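Long-range contacts in probable manganase-dependent inorganic pyrophosphatase (Clostridium perfringens, PDB 3L31), which probably hydrolyses inorganic pyrophosphate to phosphate, and carries a regulatory region of CBS and DRTGG domains that binds the inhibitor AMP: residues T53-A58 with V187-N192; K36-A41 with G49-S54. All blocks are in the same frame, centred on the assembly; numbering follows the deposited sequence.

Both contacts line the same AMP pocket in the regulatory CBS pair, and their centres lie about 7 Å apart. Contact 2 pairs the hairpin strands and leads into helix 53-61; contact 1 takes up that helix and sets it against the 187-192 loop of the second CBS domain, so Thr53 and Ser54 belong to both. Contact 1 holds the ribose hydroxyls through Asn55 and Thr189, while contact 2 supplies Met50 over the adenine and Ser52 at the phosphate. The shared Ser54 also reaches phosphate oxygen O3P, and Lys36 of the second subunit helps complete the site. A probable backbone bond from Thr189 N to Met50 O, 2.7 Å long, ties the two contacts directly.

Contact 1 of 2, residues T53-A58 with V187-N192; sequences TSNITA and VMTKDN. With AMP (adenosine monophosphate), chain C.
Asn55 meets Val187 and Thr189 where the two CBS domains of this Bateman pair come together around AMP, the first domain giving the start of helix 53-61 and the second the loop that follows helix 184-187. Direct contact between the segments is apolar and small, burying 156 Å². CG1 of Val187 comes up against CB of Asn55 at 3.5 Å, and it also approaches the backbone of Ile56. With chi1 at 160°, CG1 lies roughly anti to its own backbone N, the branch that faces the helix. Val187 also packs on Leu51 of strand 47-52, so it touches both helix 53-61 and the hairpin.

No hydrogen bond runs straight from one segment to the other; the polar link passes through the ribose. Asn55 uses both ends of its amide: ND2 donates to O3' of AMP at 2.9 Å, with an N-H...O angle of 147°, while OD1 accepts from the O2' hydroxyl at 2.6 Å. OD1 also takes the backbone N-H of Ser52, which helps fix which way round the amide lies. One asparagine of the first domain thus holds both ribose hydroxyls. From the second domain, Thr189 OG1 donates to O2' of AMP, also at 2.6 Å, so this one hydroxyl accepts from Thr189 while donating to Asn55 and joins the two domains.

At the phosphate end, Ser54 OG donates to O3P of AMP over a longer 3.3 Å. Toward the base, the carbonyl O of Asn192 lies 3.3 Å from adenine C2.

Contact 2 of 2, residues K36-A41 with G49-S54; sequences KSIPVA and GMLSTS. With AMP (adenosine monophosphate), chain C.
Met50 lies alongside Pro39, both side chains on the AMP-facing side of the antiparallel hairpin formed by strands 37-41 and 47-52 of the first CBS domain. Its CB starts 4.0 Å from N7 of the AMP adenine, and CG sits over the same face of the base, 3.9 Å from C5. Bends at chi2 (-69°) and chi3 (-66°) then fold the chain back across the hairpin. SD consequently reaches CA of Pro39 at 3.7 Å and lies near CG of the proline ring, while CE ends 3.4 Å from Ser37 OG and comes back toward N7. CB and CG thus form one wall of the adenine site, with the sulfur turned to the proline. Ser37 OG is hydrogen-bonded to Asn216 ND2.

Farther along the same face, Ser52 OG donates to O2P of AMP at 2.6 Å. Ser52 is the last residue before helix 53-61, so the phosphate sits near that helix's N-terminal end, whose dipole would probably favour its negative charge.

Beneath these side chains the strands are joined by reciprocal backbone bonds between Ile38 and Leu51 and between Val40 and Gly49. Thr53 N donates to Lys36 O in an almost straight bond, N-H...O 174°, carrying the pairing into the first turn of the helix. On the other face, Leu51 CB lies 4.1 Å from Ile38 CG2 and equally close to Val40 CG2. That apolar face is covered by helix 23-31, with Met30 on Ile38 and Ala26 on Leu51, and by helix 184-187, whose Val184 touches both Val40 and Leu51.

Contact 1 of 2, residues T53-A58 with V187-N192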
ATOM      1  N   THR A  53       7.007  -7.001   6.300  1.00 34.30           N
ATOM      2  CA  THR A  53       5.909  -6.062   6.100  1.00 35.37           C
ATOM      3  C   THR A  53       6.499  -4.760   5.592  1.00 35.63           C
ATOM      4  O   THR A  53       5.838  -4.035   4.879  1.00 36.48           O
ATOM      5  CB  THR A  53       5.137  -5.742   7.403  1.00 36.80           C
ATOM      6  OG1 THR A  53       6.071  -5.229   8.315  1.00 40.95           O
ATOM      7  CG2 THR A  53       4.476  -6.982   8.057  1.00 36.18           C
ATOM      8  N   SER A  54       7.735  -4.431   5.950  1.00 36.43           N
ATOM      9  CA  SER A  54       8.328  -3.177   5.443  1.00 37.18           C
ATOM     10  C   SER A  54       8.588  -3.216   3.960  1.00 35.68           C
ATOM     11  O   SER A  54       8.424  -2.204   3.261  1.00 36.83           O
ATOM     12  CB  SER A  54       9.590  -2.763   6.190  1.00 38.63           C
ATOM     13  OG  SER A  54      10.580  -3.785   6.130  1.00 41.00           O
ATOM     14  N   ASN A  55       8.984  -4.374   3.477  1.00 34.30           N
ATOM     15  CA  ASN A  55       9.094  -4.594   2.039  1.00 33.66           C
ATOM     16  C   ASN A  55       7.757  -4.387   1.298  1.00 33.27           C
ATOM     17  O   ASN A  55       7.679  -3.692   0.307  1.00 32.49           O
ATOM     18  CB  ASN A  55       9.552  -6.006   1.731  1.00 32.67           C
ATOM     19  CG  ASN A  55      10.927  -6.318   2.271  1.00 33.68           C
ATOM     20  OD1 ASN A  55      11.117  -7.362   2.911  1.00 30.07           O
ATOM     21  ND2 ASN A  55      11.920  -5.426   2.002  1.00 34.59           N
ATOM     22  N   ILE A  56       6.712  -5.035   1.783  1.00 33.52           N
ATOM     23  CA  ILE A  56       5.372  -4.827   1.223  1.00 33.43           C
ATOM     24  C   ILE A  56       5.012  -3.313   1.192  1.00 36.10           C
ATOM     25  O   ILE A  56       4.628  -2.733   0.153  1.00 36.00           O
ATOM     26  CB  ILE A  56       4.296  -5.631   2.033  1.00 33.01           C
ATOM     27  CG1 ILE A  56       4.634  -7.134   2.028  1.00 30.57           C
ATOM     28  CG2 ILE A  56       2.921  -5.398   1.469  1.00 30.76           C
ATOM     29  CD1 ILE A  56       3.725  -8.002   2.916  1.00 30.72           C
ATOM     30  N   THR A  57       5.152  -2.672   2.339  1.00 37.36           N
ATOM     31  CA  THR A  57       4.818  -1.279   2.436  1.00 39.84           C
ATOM     32  C   THR A  57       5.658  -0.404   1.477  1.00 41.22           C
ATOM     33  O   THR A  57       5.099   0.415   0.737  1.00 41.83           O
ATOM     34  CB  THR A  57       5.048  -0.772   3.869  1.00 41.34           C
ATOM     35  OG1 THR A  57       4.507  -1.712   4.804  1.00 43.29           O
ATOM     36  CG2 THR A  57       4.434   0.564   4.070  1.00 40.71           C
ATOM     37  N   ALA A  58       6.977  -0.535   1.496  1.00 41.79           N
ATOM     38  CA  ALA A  58       7.772   0.249   0.533  1.00 43.73           C
ATOM     39  C   ALA A  58       7.236   0.064  -0.879  1.00 44.16           C
ATOM     40  O   ALA A  58       7.223   1.000  -1.661  1.00 44.56           O
ATOM     41  CB  ALA A  58       9.271  -0.069   0.581  1.00 43.30           C
ATOM     42  N   VAL A 187       9.986  -8.598  -4.301  1.00 36.49           N
ATOM     43  CA  VAL A 187       9.934  -7.606  -3.208  1.00 36.91           C
ATOM     44  C   VAL A 187      10.772  -8.025  -1.998  1.00 35.70           C
ATOM     45  O   VAL A 187      11.153  -7.228  -1.213  1.00 36.81           O
ATOM     46  CB  VAL A 187       8.460  -7.443  -2.788  1.00 36.62           C
ATOM     47  CG1 VAL A 187       8.368  -6.871  -1.463  1.00 39.79           C
ATOM     48  CG2 VAL A 187       7.682  -6.574  -3.817  1.00 38.95           C
ATOM     49  N   MET A 188      11.043  -9.306  -1.854  1.00 34.60           N
ATOM     50  CA  MET A 188      11.720  -9.815  -0.680  1.00 33.65           C
ATOM     51  C   MET A 188      13.171  -9.455  -0.701  1.00 34.46           C
ATOM     52  O   MET A 188      13.740  -9.216  -1.761  1.00 33.15           O
ATOM     53  CB  MET A 188      11.608 -11.329  -0.638  1.00 34.33           C
ATOM     54  CG  MET A 188      12.364 -12.044  -1.737  1.00 35.60           C
ATOM     55  SD  MET A 188      11.993 -13.778  -1.755  1.00 34.35           S
ATOM     56  CE  MET A 188      13.187 -14.482  -2.930  1.00 33.97           C
ATOM     57  N   THR A 189      13.788  -9.450   0.476  1.00 34.62           N
ATOM     58  CA  THR A 189      15.233  -9.405   0.537  1.00 35.85           C
ATOM     59  C   THR A 189      15.862 -10.768   0.207  1.00 36.87           C
ATOM     60  O   THR A 189      15.471 -11.780   0.747  1.00 34.78           O
ATOM     61  CB  THR A 189      15.770  -8.896   1.907  1.00 36.46           C
ATOM     62  OG1 THR A 189      15.210  -7.620   2.165  1.00 36.78           O
ATOM     63  CG2 THR A 189      17.312  -8.750   1.875  1.00 35.50           C
ATOM     64  N   LYS A 190      16.854 -10.724  -0.687  1.00 39.84           N
ATOM     65  CA  LYS A 190      17.602 -11.896  -1.219  1.00 42.58           C
ATOM     66  C   LYS A 190      19.061 -11.907  -0.799  1.00 43.82           C
ATOM     67  O   LYS A 190      19.656 -12.964  -0.704  1.00 44.07           O
ATOM     68  CB  LYS A 190      17.594 -11.934  -2.754  1.00 43.39           C
ATOM     69  CG  LYS A 190      16.279 -12.335  -3.338  1.00 46.82           C
ATOM     70  CD  LYS A 190      16.352 -12.570  -4.867  1.00 50.64           C
ATOM     71  CE  LYS A 190      15.263 -11.764  -5.586  1.00 52.15           C
ATOM     72  NZ  LYS A 190      14.500 -12.508  -6.647  1.00 53.50           N
ATOM     73  N   ASP A 191      19.624 -10.722  -0.550  1.00 44.95           N
ATOM     74  CA  ASP A 191      21.049 -10.603  -0.218  1.00 46.93           C
ATOM     75  C   ASP A 191      21.311 -10.474   1.270  1.00 45.18           C
ATOM     76  O   ASP A 191      20.532  -9.882   2.032  1.00 43.41           O
ATOM     77  CB  ASP A 191      21.667  -9.389  -0.928  1.00 49.34           C
ATOM     78  CG  ASP A 191      21.427  -9.404  -2.418  1.00 55.07           C
ATOM     79  OD1 ASP A 191      21.943 -10.339  -3.087  1.00 62.95           O
ATOM     80  OD2 ASP A 191      20.712  -8.494  -2.936  1.00 61.51           O
ATOM     81  N   ASN A 192      22.462 -10.981   1.655  1.00 44.35           N
ATOM     82  CA  ASN A 192      22.974 -10.759   2.975  1.00 44.01           C
ATOM     83  C   ASN A 192      21.984 -11.208   4.033  1.00 42.33           C
ATOM     84  O   ASN A 192      21.707 -10.519   5.039  1.00 41.45           O
ATOM     85  CB  ASN A 192      23.361  -9.278   3.120  1.00 45.04           C
ATOM     86  CG  ASN A 192      24.348  -8.839   2.019  1.00 46.21           C
ATOM     87  OD1 ASN A 192      25.447  -9.354   1.961  1.00 41.97           O
ATOM     88  ND2 ASN A 192      23.917  -7.969   1.110  1.00 44.46           N
TER
HETATM   89  P   AMP C   1      12.570  -6.085   9.248  1.00 47.07           P
HETATM   90  O1P AMP C   1      13.360  -5.854  10.487  1.00 47.29           O
HETATM   91  O2P AMP C   1      12.066  -7.487   9.243  1.00 47.11           O
HETATM   92  O3P AMP C   1      11.515  -5.029   8.988  1.00 46.31           O
HETATM   93  O5' AMP C   1      13.575  -6.075   7.952  1.00 46.04           O
HETATM   94  C5' AMP C   1      14.269  -4.891   7.480  1.00 45.44           C
HETATM   95  C4' AMP C   1      14.854  -5.137   6.081  1.00 42.81           C
HETATM   96  O4' AMP C   1      15.762  -6.246   6.144  1.00 44.38           O
HETATM   97  C3' AMP C   1      13.806  -5.612   5.094  1.00 41.93           C
HETATM   98  O3' AMP C   1      14.208  -5.312   3.756  1.00 39.12           O
HETATM   99  C2' AMP C   1      13.779  -7.129   5.248  1.00 39.40           C
HETATM  100  O2' AMP C   1      13.383  -7.795   4.047  1.00 32.86           O
HETATM  101  C1' AMP C   1      15.241  -7.439   5.532  1.00 39.98           C
HETATM  102  N9  AMP C   1      15.450  -8.572   6.457  1.00 39.36           N
HETATM  103  C8  AMP C   1      14.536  -8.994   7.348  1.00 39.19           C
HETATM  104  N7  AMP C   1      14.989 -10.031   8.081  1.00 36.91           N
HETATM  105  C5  AMP C   1      16.231 -10.285   7.631  1.00 37.62           C
HETATM  106  C6  AMP C   1      17.285 -11.259   7.976  1.00 36.98           C
HETATM  107  N6  AMP C   1      17.034 -12.148   8.957  1.00 32.80           N
HETATM  108  N1  AMP C   1      18.468 -11.225   7.293  1.00 38.78           N
HETATM  109  C2  AMP C   1      18.654 -10.312   6.320  1.00 41.58           C
HETATM  110  N3  AMP C   1      17.737  -9.386   5.951  1.00 37.58           N
HETATM  111  C4  AMP C   1      16.547  -9.310   6.578  1.00 37.89           C

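Contact 2 of 2, residues K36-A41 with G49-S54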
ATOM      1  N   LYS A  36       5.763 -10.321  11.602  1.00 45.67           N
ATOM      2  CA  LYS A  36       6.357  -9.104  11.020  1.00 43.98           C
ATOM      3  C   LYS A  36       7.214  -9.398   9.832  1.00 40.56           C
ATOM      4  O   LYS A  36       7.520  -8.508   9.071  1.00 40.91           O
ATOM      5  CB  LYS A  36       7.216  -8.351  12.018  1.00 45.04           C
ATOM      6  CG  LYS A  36       6.473  -7.946  13.258  1.00 48.80           C
ATOM      7  CD  LYS A  36       7.413  -7.569  14.417  1.00 50.72           C
ATOM      8  CE  LYS A  36       6.581  -7.587  15.713  1.00 54.36           C
ATOM      9  NZ  LYS A  36       7.086  -6.728  16.808  1.00 54.95           N
ATOM     10  N   SER A  37       7.649 -10.635   9.699  1.00 38.52           N
ATOM     11  CA  SER A  37       8.454 -11.046   8.531  1.00 35.91           C
ATOM     12  C   SER A  37       8.331 -12.554   8.403  1.00 34.81           C
ATOM     13  O   SER A  37       7.956 -13.181   9.347  1.00 35.35           O
ATOM     14  CB  SER A  37       9.913 -10.631   8.645  1.00 35.00           C
ATOM     15  OG  SER A  37      10.583 -11.334   9.702  1.00 35.30           O
ATOM     16  N   ILE A  38       8.601 -13.092   7.220  1.00 33.17           N
ATOM     17  CA  ILE A  38       8.484 -14.533   6.973  1.00 33.53           C
ATOM     18  C   ILE A  38       9.530 -14.962   5.952  1.00 32.64           C
ATOM     19  O   ILE A  38       9.855 -14.197   5.065  1.00 32.05           O
ATOM     20  CB  ILE A  38       7.035 -14.896   6.465  1.00 33.99           C
ATOM     21  CG1 ILE A  38       6.878 -16.389   6.286  1.00 34.91           C
ATOM     22  CG2 ILE A  38       6.675 -14.134   5.159  1.00 30.18           C
ATOM     23  CD1 ILE A  38       5.362 -16.843   6.265  1.00 33.09           C
ATOM     24  N   PRO A  39      10.080 -16.162   6.097  1.00 32.45           N
ATOM     25  CA  PRO A  39      10.991 -16.686   5.110  1.00 32.86           C
ATOM     26  C   PRO A  39      10.313 -17.035   3.800  1.00 32.39           C
ATOM     27  O   PRO A  39       9.141 -17.393   3.788  1.00 32.97           O
ATOM     28  CB  PRO A  39      11.535 -17.973   5.757  1.00 34.01           C
ATOM     29  CG  PRO A  39      11.341 -17.752   7.221  1.00 34.84           C
ATOM     30  CD  PRO A  39      10.013 -17.018   7.279  1.00 34.35           C
ATOM     31  N   VAL A  40      11.078 -16.919   2.707  1.00 31.44           N
ATOM     32  CA  VAL A  40      10.715 -17.475   1.424  1.00 30.44           C
ATOM     33  C   VAL A  40      11.704 -18.621   1.077  1.00 32.16           C
ATOM     34  O   VAL A  40      12.941 -18.506   1.242  1.00 32.49           O
ATOM     35  CB  VAL A  40      10.718 -16.363   0.355  1.00 29.79           C
ATOM     36  CG1 VAL A  40      10.004 -16.787  -0.928  1.00 27.30           C
ATOM     37  CG2 VAL A  40      10.077 -15.136   0.911  1.00 27.31           C
ATOM     38  N   ALA A  41      11.163 -19.742   0.621  1.00 32.74           N
ATOM     39  CA  ALA A  41      12.006 -20.861   0.205  1.00 34.90           C
ATOM     40  C   ALA A  41      11.606 -21.432  -1.147  1.00 35.54           C
ATOM     41  O   ALA A  41      10.552 -21.123  -1.665  1.00 35.73           O
ATOM     42  CB  ALA A  41      12.031 -21.974   1.290  1.00 35.69           C
ATOM     43  N   GLY A  49      14.914 -16.144   0.731  1.00 38.31           N
ATOM     44  CA  GLY A  49      14.710 -14.737   1.042  1.00 36.90           C
ATOM     45  C   GLY A  49      14.053 -14.480   2.357  1.00 36.09           C
ATOM     46  O   GLY A  49      13.614 -15.413   3.001  1.00 36.71           O
ATOM     47  N   MET A  50      13.992 -13.204   2.751  1.00 34.67           N
ATOM     48  CA  MET A  50      13.084 -12.778   3.799  1.00 33.25           C
ATOM     49  C   MET A  50      12.151 -11.737   3.264  1.00 32.81           C
ATOM     50  O   MET A  50      12.551 -10.868   2.462  1.00 31.40           O
ATOM     51  CB  MET A  50      13.787 -12.228   5.016  1.00 33.10           C
ATOM     52  CG  MET A  50      14.529 -13.310   5.832  1.00 35.30           C
ATOM     53  SD  MET A  50      13.481 -14.514   6.702  1.00 35.06           S
ATOM     54  CE  MET A  50      12.717 -13.337   7.877  1.00 28.57           C
ATOM     55  N   LEU A  51      10.889 -11.864   3.712  1.00 31.74           N
ATOM     56  CA  LEU A  51       9.848 -10.932   3.361  1.00 31.52           C
ATOM     57  C   LEU A  51       9.316 -10.243   4.592  1.00 31.79           C
ATOM     58  O   LEU A  51       8.678 -10.891   5.449  1.00 32.04           O
ATOM     59  CB  LEU A  51       8.696 -11.633   2.655  1.00 31.05           C
ATOM     60  CG  LEU A  51       7.609 -10.633   2.247  1.00 32.72           C
ATOM     61  CD1 LEU A  51       8.040  -9.813   1.035  1.00 29.67           C
ATOM     62  CD2 LEU A  51       6.303 -11.293   1.957  1.00 33.91           C
ATOM     63  N   SER A  52       9.548  -8.931   4.659  1.00 31.32           N
ATOM     64  CA  SER A  52       9.036  -8.092   5.744  1.00 33.43           C
ATOM     65  C   SER A  52       7.886  -7.261   5.336  1.00 32.89           C
ATOM     66  O   SER A  52       7.840  -6.802   4.210  1.00 30.87           O
ATOM     67  CB  SER A  52      10.054  -7.064   6.204  1.00 34.05           C
ATOM     68  OG  SER A  52      11.092  -7.742   6.857  1.00 40.34           O
ATOM     69  N   THR A  53       7.007  -7.001   6.300  1.00 34.30           N
ATOM     70  CA  THR A  53       5.909  -6.062   6.100  1.00 35.37           C
ATOM     71  C   THR A  53       6.499  -4.760   5.592  1.00 35.63           C
ATOM     72  O   THR A  53       5.838  -4.035   4.879  1.00 36.48           O
ATOM     73  CB  THR A  53       5.137  -5.742   7.403  1.00 36.80           C
ATOM     74  OG1 THR A  53       6.071  -5.229   8.315  1.00 40.95           O
ATOM     75  CG2 THR A  53       4.476  -6.982   8.057  1.00 36.18           C
ATOM     76  N   SER A  54       7.735  -4.431   5.950  1.00 36.43           N
ATOM     77  CA  SER A  54       8.328  -3.177   5.443  1.00 37.18           C
ATOM     78  C   SER A  54       8.588  -3.216   3.960  1.00 35.68           C
ATOM     79  O   SER A  54       8.424  -2.204   3.261  1.00 36.83           O
ATOM     80  CB  SER A  54       9.590  -2.763   6.190  1.00 38.63           C
ATOM     81  OG  SER A  54      10.580  -3.785   6.130  1.00 41.00           O
TER
HETATM   82  P   AMP C   1      12.570  -6.085   9.248  1.00 47.07           P
HETATM   83  O1P AMP C   1      13.360  -5.854  10.487  1.00 47.29           O
HETATM   84  O2P AMP C   1      12.066  -7.487   9.243  1.00 47.11           O
HETATM   85  O3P AMP C   1      11.515  -5.029   8.988  1.00 46.31           O
HETATM   86  O5' AMP C   1      13.575  -6.075   7.952  1.00 46.04           O
HETATM   87  C5' AMP C   1      14.269  -4.891   7.480  1.00 45.44           C
HETATM   88  C4' AMP C   1      14.854  -5.137   6.081  1.00 42.81           C
HETATM   89  O4' AMP C   1      15.762  -6.246   6.144  1.00 44.38           O
HETATM   90  C3' AMP C   1      13.806  -5.612   5.094  1.00 41.93           C
HETATM   91  O3' AMP C   1      14.208  -5.312   3.756  1.00 39.12           O
HETATM   92  C2' AMP C   1      13.779  -7.129   5.248  1.00 39.40           C
HETATM   93  O2' AMP C   1      13.383  -7.795   4.047  1.00 32.86           O
HETATM   94  C1' AMP C   1      15.241  -7.439   5.532  1.00 39.98           C
HETATM   95  N9  AMP C   1      15.450  -8.572   6.457  1.00 39.36           N
HETATM   96  C8  AMP C   1      14.536  -8.994   7.348  1.00 39.19           C
HETATM   97  N7  AMP C   1      14.989 -10.031   8.081  1.00 36.91           N
HETATM   98  C5  AMP C   1      16.231 -10.285   7.631  1.00 37.62           C
HETATM   99  C6  AMP C   1      17.285 -11.259   7.976  1.00 36.98           C
HETATM  100  N6  AMP C   1      17.034 -12.148   8.957  1.00 32.80           N
HETATM  101  N1  AMP C   1      18.468 -11.225   7.293  1.00 38.78           N
HETATM  102  C2  AMP C   1      18.654 -10.312   6.320  1.00 41.58           C
HETATM  103  N3  AMP C   1      17.737  -9.386   5.951  1.00 37.58           N
HETATM  104  C4  AMP C   1      16.547  -9.310   6.578  1.00 37.89           C